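Local coordinates for protein secondary thiamine-phosphate synthase enzyme (Thermus thermophilus, PDB 2CU5) that is of uncertain function but may act as a secondary thiamine-phosphate synthase, and assembles from three copies of the chain, at residues E14-I19 with T54-L59; L36-P39 with G44-V47; E65-H70 with H84-L89. One frame throughout, in Å; residues are numbered along the deposited sequence.

Contact 1. Residues E14-I19 with T54-L59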
loop_
_atom_site.group_PDB
_atom_site.type_symbol
_atom_site.label_atom_id
_atom_site.label_comp_id
_atom_site.label_asym_id
_atom_site.label_seq_id
_atom_site.Cartn_x
_atom_site.Cartn_y
_atom_site.Cartn_z
ATOM N N GLU A 14 2.636 6.786 -19.788
ATOM C CA GLU A 14 2.423 5.773 -18.770
ATOM C C GLU A 14 3.619 4.843 -18.732
ATOM O O GLU A 14 4.193 4.504 -19.772
ATOM C CB GLU A 14 1.132 4.982 -19.031
ATOM C CG GLU A 14 1.260 3.789 -19.965
ATOM C CD GLU A 14 0.077 2.835 -19.841
ATOM O OE1 GLU A 14 0.092 1.768 -20.492
ATOM O OE2 GLU A 14 -0.871 3.151 -19.091
ATOM N N GLY A 15 4.004 4.446 -17.525
ATOM C CA GLY A 15 5.137 3.560 -17.379
ATOM C C GLY A 15 5.756 3.617 -15.998
ATOM O O GLY A 15 5.386 4.444 -15.165
ATOM N N PHE A 16 6.697 2.712 -15.760
ATOM C CA PHE A 16 7.401 2.637 -14.491
ATOM C C PHE A 16 8.762 3.290 -14.681
ATOM O O PHE A 16 9.594 2.806 -15.456
ATOM C CB PHE A 16 7.579 1.179 -14.075
ATOM C CG PHE A 16 6.312 0.519 -13.619
ATOM C CD1 PHE A 16 5.884 0.641 -12.301
ATOM C CD2 PHE A 16 5.535 -0.215 -14.509
ATOM C CE1 PHE A 16 4.698 0.040 -11.872
ATOM C CE2 PHE A 16 4.347 -0.820 -14.086
ATOM C CZ PHE A 16 3.932 -0.690 -12.767
ATOM N N VAL A 17 8.976 4.404 -13.991
ATOM C CA VAL A 17 10.240 5.127 -14.084
ATOM C C VAL A 17 11.107 4.721 -12.901
ATOM O O VAL A 17 10.711 4.882 -11.749
ATOM C CB VAL A 17 10.010 6.654 -14.047
ATOM C CG1 VAL A 17 11.334 7.386 -14.226
ATOM C CG2 VAL A 17 9.030 7.055 -15.138
ATOM N N ASN A 18 12.289 4.190 -13.199
ATOM C CA ASN A 18 13.222 3.744 -12.168
ATOM C C ASN A 18 13.872 4.964 -11.509
ATOM O O ASN A 18 14.680 5.652 -12.127
ATOM C CB ASN A 18 14.300 2.862 -12.801
ATOM C CG ASN A 18 15.138 2.139 -11.767
ATOM O OD1 ASN A 18 15.446 2.690 -10.711
ATOM N ND2 ASN A 18 15.514 0.899 -12.065
ATOM N N ILE A 19 13.523 5.227 -10.257
ATOM C CA ILE A 19 14.066 6.380 -9.542
ATOM C C ILE A 19 14.998 5.979 -8.404
ATOM O O ILE A 19 15.314 6.788 -7.531
ATOM C CB ILE A 19 12.933 7.228 -8.952
ATOM C CG1 ILE A 19 12.139 6.381 -7.947
ATOM C CG2 ILE A 19 12.031 7.752 -10.081
ATOM C CD1 ILE A 19 11.092 7.146 -7.168
ATOM N N THR A 54 9.886 -7.092 -19.307
ATOM C CA THR A 54 8.536 -7.612 -19.482
ATOM C C THR A 54 7.697 -7.599 -18.209
ATOM O O THR A 54 6.467 -7.593 -18.279
ATOM C CB THR A 54 8.563 -9.038 -20.075
ATOM O OG1 THR A 54 9.249 -9.929 -19.187
ATOM C CG2 THR A 54 9.276 -9.024 -21.422
ATOM N N VAL A 55 8.350 -7.585 -17.050
ATOM C CA VAL A 55 7.617 -7.541 -15.790
ATOM C C VAL A 55 6.808 -6.240 -15.751
ATOM O O VAL A 55 5.602 -6.251 -15.484
ATOM C CB VAL A 55 8.576 -7.618 -14.564
ATOM C CG1 VAL A 55 7.840 -7.237 -13.286
ATOM C CG2 VAL A 55 9.122 -9.032 -14.420
ATOM N N ALA A 56 7.462 -5.120 -16.042
ATOM C CA ALA A 56 6.779 -3.832 -16.043
ATOM C C ALA A 56 5.704 -3.818 -17.128
ATOM O O ALA A 56 4.612 -3.295 -16.928
ATOM C CB ALA A 56 7.785 -2.694 -16.278
ATOM N N GLN A 57 6.026 -4.396 -18.277
ATOM C CA GLN A 57 5.086 -4.459 -19.390
ATOM C C GLN A 57 3.798 -5.180 -18.985
ATOM O O GLN A 57 2.694 -4.678 -19.218
ATOM C CB GLN A 57 5.735 -5.172 -20.574
ATOM C CG GLN A 57 6.807 -4.346 -21.274
ATOM C CD GLN A 57 7.622 -5.167 -22.251
ATOM O OE1 GLN A 57 7.094 -6.060 -22.915
ATOM N NE2 GLN A 57 8.914 -4.864 -22.354
ATOM N N ASP A 58 3.938 -6.353 -18.376
ATOM C CA ASP A 58 2.766 -7.108 -17.952
ATOM C C ASP A 58 1.999 -6.399 -16.836
ATOM O O ASP A 58 0.768 -6.450 -16.798
ATOM C CB ASP A 58 3.164 -8.519 -17.504
ATOM C CG ASP A 58 3.615 -9.396 -18.662
ATOM O OD1 ASP A 58 3.553 -8.937 -19.818
ATOM O OD2 ASP A 58 4.028 -10.549 -18.416
ATOM N N LEU A 59 2.711 -5.733 -15.929
ATOM C CA LEU A 59 2.043 -5.020 -14.844
ATOM C C LEU A 59 1.122 -3.934 -15.391
ATOM O O LEU A 59 -0.036 -3.820 -14.978
ATOM C CB LEU A 59 3.069 -4.388 -13.890
ATOM C CG LEU A 59 3.812 -5.343 -12.951
ATOM C CD1 LEU A 59 4.912 -4.585 -12.193
ATOM C CD2 LEU A 59 2.819 -5.969 -11.982
#
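Phe16, on the short strand 15-18, reaches across to Ala56 and Leu59, which lie three residues apart on helix 53-66. The contact is carried by apolar packing. Phe16 CD2 lies 3.8 Å from Ala56 CB, the helix's nearest methyl group to the ring. One atom further round, Phe16 CE2 meets Leu59 CB, also at 3.8 Å. Leu59 adds a looser touch through its branch, where CD1 comes to 4.1 Å from Phe16 CZ. The two side chains cross at about a right angle, so Leu59 passes the end of the phenyl group instead of running along it. With CG anti to its own carbonyl carbon (chi1 -72°), Phe16 swings its ring out toward the helix; the CD2-CE2-CZ side of the ring meets it.

A second kind of contact involves the helix backbone. Phe16 CE2 is 3.8 Å from Ala56 O, a van der Waals approach made obliquely to the ring. The small side chain of Ala56 lets strand and helix come close, with the Phe16 and Ala56 CA atoms 6.7 Å apart.

Asp58, on the same helical segment, makes polar contacts with another chain: OD1 is hydrogen-bonded by the backbone N of Arg75 of the second subunit, OD2 by that of His76 there. The arrangement is a helix packed on an edge strand through one aromatic ring, where the second subunit also packs, its Leu88 on Phe16 and its Leu85 on Leu59. Strand 15-18 borders a three-stranded antiparallel sheet, with 110-115 next and 43-48 beyond; Phe16 touches Ala114 and Thr46 of these strands, helix 53-66 lying alongside.

Contact 2. Residues L36-P39 with G44-V47; sequences LFVP and GLTV
Val38 and Leu45 reach toward each other tip to tip, and their meeting is the tight part of this buried contact. Val38 CG1 sits 3.7 Å from Leu45 CG, the shortest approach between the two segments, and the same methyl is 3.9 Å from Leu45 CD2. The other Leu45 branch goes elsewhere. With the side chain extended through chi2 (172°), CD1 carries on to the backbone of 36-39, lying 3.8 Å from Phe37 N and 3.9 Å from Leu36 C. It also comes to 4.0 Å from Leu36 CB. Leu45 therefore straddles two places: CG and CD2 meet the valine, while CD1 lies over the Leu36-Phe37 backbone and Leu36 CB.

The packing is looser toward Gly44, whose CA is 4.4 Å from Val38 CG2. Phe37 CB points away from 44-47, and its ring meets that of Trp125. Neither side of the contact opens to solvent, since every touching residue is buried; Leu94 packs on Leu45, and Val124 on Val38. Strand 32-37, which Val38 directly follows, belongs to the larger antiparallel sheet and strand 43-48 to the smaller one. These aliphatic side chains pack between the two sheets, as in the hydrophobic core of a β-sandwich.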
loop_
_atom_site.group_PDB
_atom_site.type_symbol
_atom_site.label_atom_id
_atom_site.label_comp_id
_atom_site.label_asym_id
_atom_site.label_seq_id
_atom_site.Cartn_x
_atom_site.Cartn_y
_atom_site.Cartn_z
ATOM N N LEU A 36 9.472 8.071 1.249
ATOM C CA LEU A 36 9.220 8.581 -0.097
ATOM C C LEU A 36 7.727 8.836 -0.258
ATOM O O LEU A 36 6.903 8.037 0.198
ATOM C CB LEU A 36 9.669 7.577 -1.157
ATOM C CG LEU A 36 11.140 7.164 -1.201
ATOM C CD1 LEU A 36 11.326 6.192 -2.347
ATOM C CD2 LEU A 36 12.037 8.392 -1.390
ATOM N N PHE A 37 7.382 9.932 -0.926
ATOM C CA PHE A 37 5.980 10.292 -1.120
ATOM C C PHE A 37 5.752 11.054 -2.425
ATOM O O PHE A 37 6.569 11.887 -2.816
ATOM C CB PHE A 37 5.532 11.162 0.068
ATOM C CG PHE A 37 4.086 11.599 0.023
ATOM C CD1 PHE A 37 3.056 10.696 0.286
ATOM C CD2 PHE A 37 3.758 12.927 -0.241
ATOM C CE1 PHE A 37 1.724 11.111 0.291
ATOM C CE2 PHE A 37 2.430 13.356 -0.239
ATOM C CZ PHE A 37 1.406 12.445 0.030
ATOM N N VAL A 38 4.659 10.749 -3.119
ATOM C CA VAL A 38 4.321 11.505 -4.321
ATOM C C VAL A 38 3.065 12.292 -3.951
ATOM O O VAL A 38 2.047 11.719 -3.559
ATOM C CB VAL A 38 4.029 10.611 -5.575
ATOM C CG1 VAL A 38 5.331 10.119 -6.175
ATOM C CG2 VAL A 38 3.128 9.443 -5.205
ATOM N N PRO A 39 3.134 13.627 -4.029
ATOM C CA PRO A 39 1.983 14.466 -3.693
ATOM C C PRO A 39 1.050 14.550 -4.893
ATOM O O PRO A 39 0.642 15.636 -5.297
ATOM C CB PRO A 39 2.632 15.802 -3.370
ATOM C CG PRO A 39 3.739 15.852 -4.400
ATOM C CD PRO A 39 4.317 14.453 -4.338
ATOM N N GLY A 44 1.862 6.580 -8.842
ATOM C CA GLY A 44 2.148 5.917 -7.581
ATOM C C GLY A 44 3.607 5.550 -7.398
ATOM O O GLY A 44 4.444 5.840 -8.250
ATOM N N LEU A 45 3.907 4.922 -6.266
ATOM C CA LEU A 45 5.263 4.480 -5.955
ATOM C C LEU A 45 5.194 2.999 -5.635
ATOM O O LEU A 45 4.310 2.558 -4.904
ATOM C CB LEU A 45 5.822 5.227 -4.743
ATOM C CG LEU A 45 6.163 6.703 -4.933
ATOM C CD1 LEU A 45 6.502 7.323 -3.585
ATOM C CD2 LEU A 45 7.326 6.834 -5.916
ATOM N N THR A 46 6.131 2.231 -6.174
ATOM C CA THR A 46 6.141 0.802 -5.930
ATOM C C THR A 46 7.558 0.268 -6.009
ATOM O O THR A 46 8.451 0.904 -6.584
ATOM C CB THR A 46 5.269 0.051 -6.979
ATOM O OG1 THR A 46 5.186 -1.338 -6.639
ATOM C CG2 THR A 46 5.875 0.175 -8.366
ATOM N N VAL A 47 7.763 -0.892 -5.399
ATOM C CA VAL A 47 9.052 -1.561 -5.449
ATOM C C VAL A 47 8.789 -2.824 -6.262
ATOM O O VAL A 47 7.992 -3.670 -5.859
ATOM C CB VAL A 47 9.559 -1.965 -4.048
ATOM C CG1 VAL A 47 10.829 -2.785 -4.191
ATOM C CG2 VAL A 47 9.826 -0.718 -3.197
#

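Contact 3. Residues E65-H70 with H84-L89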
loop_
_atom_site.group_PDB
_atom_site.type_symbol
_atom_site.label_atom_id
_atom_site.label_comp_id
_atom_site.label_asym_id
_atom_site.label_seq_id
_atom_site.Cartn_x
_atom_site.Cartn_y
_atom_site.Cartn_z
ATOM N N GLU A 65 -6.379 -3.552 -17.599
ATOM C CA GLU A 65 -7.545 -4.424 -17.647
ATOM C C GLU A 65 -8.352 -4.255 -16.364
ATOM O O GLU A 65 -9.582 -4.315 -16.377
ATOM C CB GLU A 65 -7.106 -5.885 -17.838
ATOM C CG GLU A 65 -6.236 -6.094 -19.085
ATOM C CD GLU A 65 -5.857 -7.546 -19.329
ATOM O OE1 GLU A 65 -5.454 -8.230 -18.370
ATOM O OE2 GLU A 65 -5.949 -8.003 -20.488
ATOM N N LEU A 66 -7.660 -4.017 -15.254
ATOM C CA LEU A 66 -8.334 -3.822 -13.979
ATOM C C LEU A 66 -8.918 -2.415 -13.893
ATOM O O LEU A 66 -9.968 -2.199 -13.285
ATOM C CB LEU A 66 -7.356 -4.049 -12.823
ATOM C CG LEU A 66 -6.795 -5.467 -12.686
ATOM C CD1 LEU A 66 -5.883 -5.536 -11.484
ATOM C CD2 LEU A 66 -7.939 -6.460 -12.543
ATOM N N ALA A 67 -8.235 -1.461 -14.516
ATOM C CA ALA A 67 -8.673 -0.070 -14.511
ATOM C C ALA A 67 -8.671 0.504 -15.923
ATOM O O ALA A 67 -7.790 1.275 -16.288
ATOM C CB ALA A 67 -7.758 0.760 -13.605
ATOM N N PRO A 68 -9.659 0.122 -16.747
ATOM C CA PRO A 68 -9.715 0.638 -18.119
ATOM C C PRO A 68 -9.988 2.137 -18.163
ATOM O O PRO A 68 -10.707 2.670 -17.322
ATOM C CB PRO A 68 -10.841 -0.177 -18.751
ATOM C CG PRO A 68 -11.750 -0.446 -17.580
ATOM C CD PRO A 68 -10.774 -0.805 -16.484
ATOM N N ARG A 69 -9.409 2.808 -19.152
ATOM C CA ARG A 69 -9.593 4.246 -19.314
ATOM C C ARG A 69 -11.053 4.524 -19.653
ATOM O O ARG A 69 -11.677 5.436 -19.105
ATOM C CB ARG A 69 -8.702 4.759 -20.448
ATOM C CG ARG A 69 -7.215 4.497 -20.258
ATOM C CD ARG A 69 -6.446 4.715 -21.558
ATOM N NE ARG A 69 -5.007 4.502 -21.404
ATOM C CZ ARG A 69 -4.174 5.378 -20.851
ATOM N NH1 ARG A 69 -4.630 6.538 -20.400
ATOM N NH2 ARG A 69 -2.883 5.095 -20.746
ATOM N N HIS A 70 -11.583 3.715 -20.562
ATOM C CA HIS A 70 -12.957 3.831 -21.033
ATOM C C HIS A 70 -13.950 3.162 -20.092
ATOM O O HIS A 70 -13.978 1.940 -19.965
ATOM C CB HIS A 70 -13.063 3.207 -22.433
ATOM C CG HIS A 70 -14.456 3.171 -22.984
ATOM N ND1 HIS A 70 -15.157 4.310 -23.318
ATOM C CD2 HIS A 70 -15.275 2.129 -23.264
ATOM C CE1 HIS A 70 -16.347 3.971 -23.781
ATOM N NE2 HIS A 70 -16.445 2.654 -23.759
ATOM N N HIS A 84 -6.633 7.374 -11.239
ATOM C CA HIS A 84 -6.853 7.601 -9.820
ATOM C C HIS A 84 -6.910 6.236 -9.148
ATOM O O HIS A 84 -6.344 6.036 -8.075
ATOM C CB HIS A 84 -8.162 8.365 -9.591
ATOM C CG HIS A 84 -8.038 9.844 -9.785
ATOM N ND1 HIS A 84 -7.621 10.694 -8.782
ATOM C CD2 HIS A 84 -8.250 10.620 -10.873
ATOM C CE1 HIS A 84 -7.585 11.932 -9.245
ATOM N NE2 HIS A 84 -7.962 11.914 -10.510
ATOM N N LEU A 85 -7.584 5.289 -9.793
ATOM C CA LEU A 85 -7.685 3.949 -9.238
ATOM C C LEU A 85 -6.334 3.240 -9.208
ATOM O O LEU A 85 -5.981 2.622 -8.207
ATOM C CB LEU A 85 -8.690 3.105 -10.031
ATOM C CG LEU A 85 -8.844 1.670 -9.510
ATOM C CD1 LEU A 85 -9.295 1.682 -8.051
ATOM C CD2 LEU A 85 -9.859 0.917 -10.373
ATOM N N LYS A 86 -5.575 3.319 -10.298
ATOM C CA LYS A 86 -4.277 2.660 -10.325
ATOM C C LYS A 86 -3.385 3.213 -9.216
ATOM O O LYS A 86 -2.602 2.475 -8.608
ATOM C CB LYS A 86 -3.610 2.848 -11.682
ATOM C CG LYS A 86 -4.350 2.154 -12.814
ATOM C CD LYS A 86 -3.716 2.460 -14.144
ATOM C CE LYS A 86 -4.498 1.811 -15.284
ATOM N NZ LYS A 86 -3.930 2.246 -16.579
ATOM N N SER A 87 -3.524 4.508 -8.955
ATOM C CA SER A 87 -2.753 5.179 -7.913
ATOM C C SER A 87 -3.150 4.648 -6.539
ATOM O O SER A 87 -2.291 4.341 -5.711
ATOM C CB SER A 87 -2.987 6.694 -7.979
ATOM O OG SER A 87 -2.394 7.360 -6.879
ATOM N N LEU A 88 -4.456 4.546 -6.299
ATOM C CA LEU A 88 -4.968 4.035 -5.029
ATOM C C LEU A 88 -4.496 2.604 -4.799
ATOM O O LEU A 88 -4.118 2.230 -3.683
ATOM C CB LEU A 88 -6.505 4.081 -5.031
ATOM C CG LEU A 88 -7.278 3.523 -3.827
ATOM C CD1 LEU A 88 -8.642 4.198 -3.764
ATOM C CD2 LEU A 88 -7.434 2.016 -3.941
ATOM N N LEU A 89 -4.511 1.807 -5.861
ATOM C CA LEU A 89 -4.105 0.408 -5.783
ATOM C C LEU A 89 -2.615 0.225 -5.560
ATOM O O LEU A 89 -2.188 -0.700 -4.863
ATOM C CB LEU A 89 -4.502 -0.330 -7.067
ATOM C CG LEU A 89 -5.999 -0.492 -7.325
ATOM C CD1 LEU A 89 -6.216 -1.154 -8.696
ATOM C CD2 LEU A 89 -6.618 -1.334 -6.230
HETATM O O HOH W 1 -5.911 1.777 -18.332
#
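This is a helix-end packing contact with a water bridge: the C-terminal end of helix 53-66 and the loop after it lie against helix 81-90, in the helical region beside the two β-sheets. Ala67, the first residue to leave the helical conformation, points its methyl at the second helix and is gripped there by two neighbouring side chains. Lys86 runs alongside it, with CG and CE both 3.8 Å from Ala67 CB. On another side, Leu85 CD2 reaches the same methyl at 3.9 Å.

The straight chain of Lys86 does more than pack. Extended from CB to NZ (chi2 175°, chi3 -178°, chi4 174°), it carries its end past the methyl to the carbonyl group, where CE lies 3.5 Å from Ala67 O. The aliphatic part of the lysine is thereby laid over the alanine while the amine is delivered to the polar edge of the loop.

Subunit packing closes round this pair of helices. Leu66 meets Leu66 of the second subunit, Leu89 meets Leu89 of that chain, and Leu85 packs on Arg62 of the third subunit; the NH1 of that arginine also hydrogen-bonds Pro68 O.

Lys86 NZ stays 4.0 Å from Ala67 O, and a water to one side bridges them: it accepts from Lys86 NZ at 2.7 Å and donates to Ala67 O at 2.8 Å.

In the fold
Contacts 1 and 3 both use helix 53-66, one near its start and the other at its C-terminal end, with centres about 15 Å apart. Glu14 links them: its OE2 forms a weak ion pair with Arg69 NH2 at 3.3 Å and lies 4.1 Å from Lys86 NZ. Contact 2, its centre about 14 Å from that of contact 1, joins it through packing, with Phe16 CE1 3.7 Å from Thr46 CG2 and Ile19 CD1 4.0 Å from Leu45 CD2. Contacts 2 and 3 do not touch, their nearest atoms being about 5 Å apart. A core between sheets, a strand-helix packing and a helix-end and loop packing on helix 81-90 thus follow one another outward, and all three also touch the second subunit.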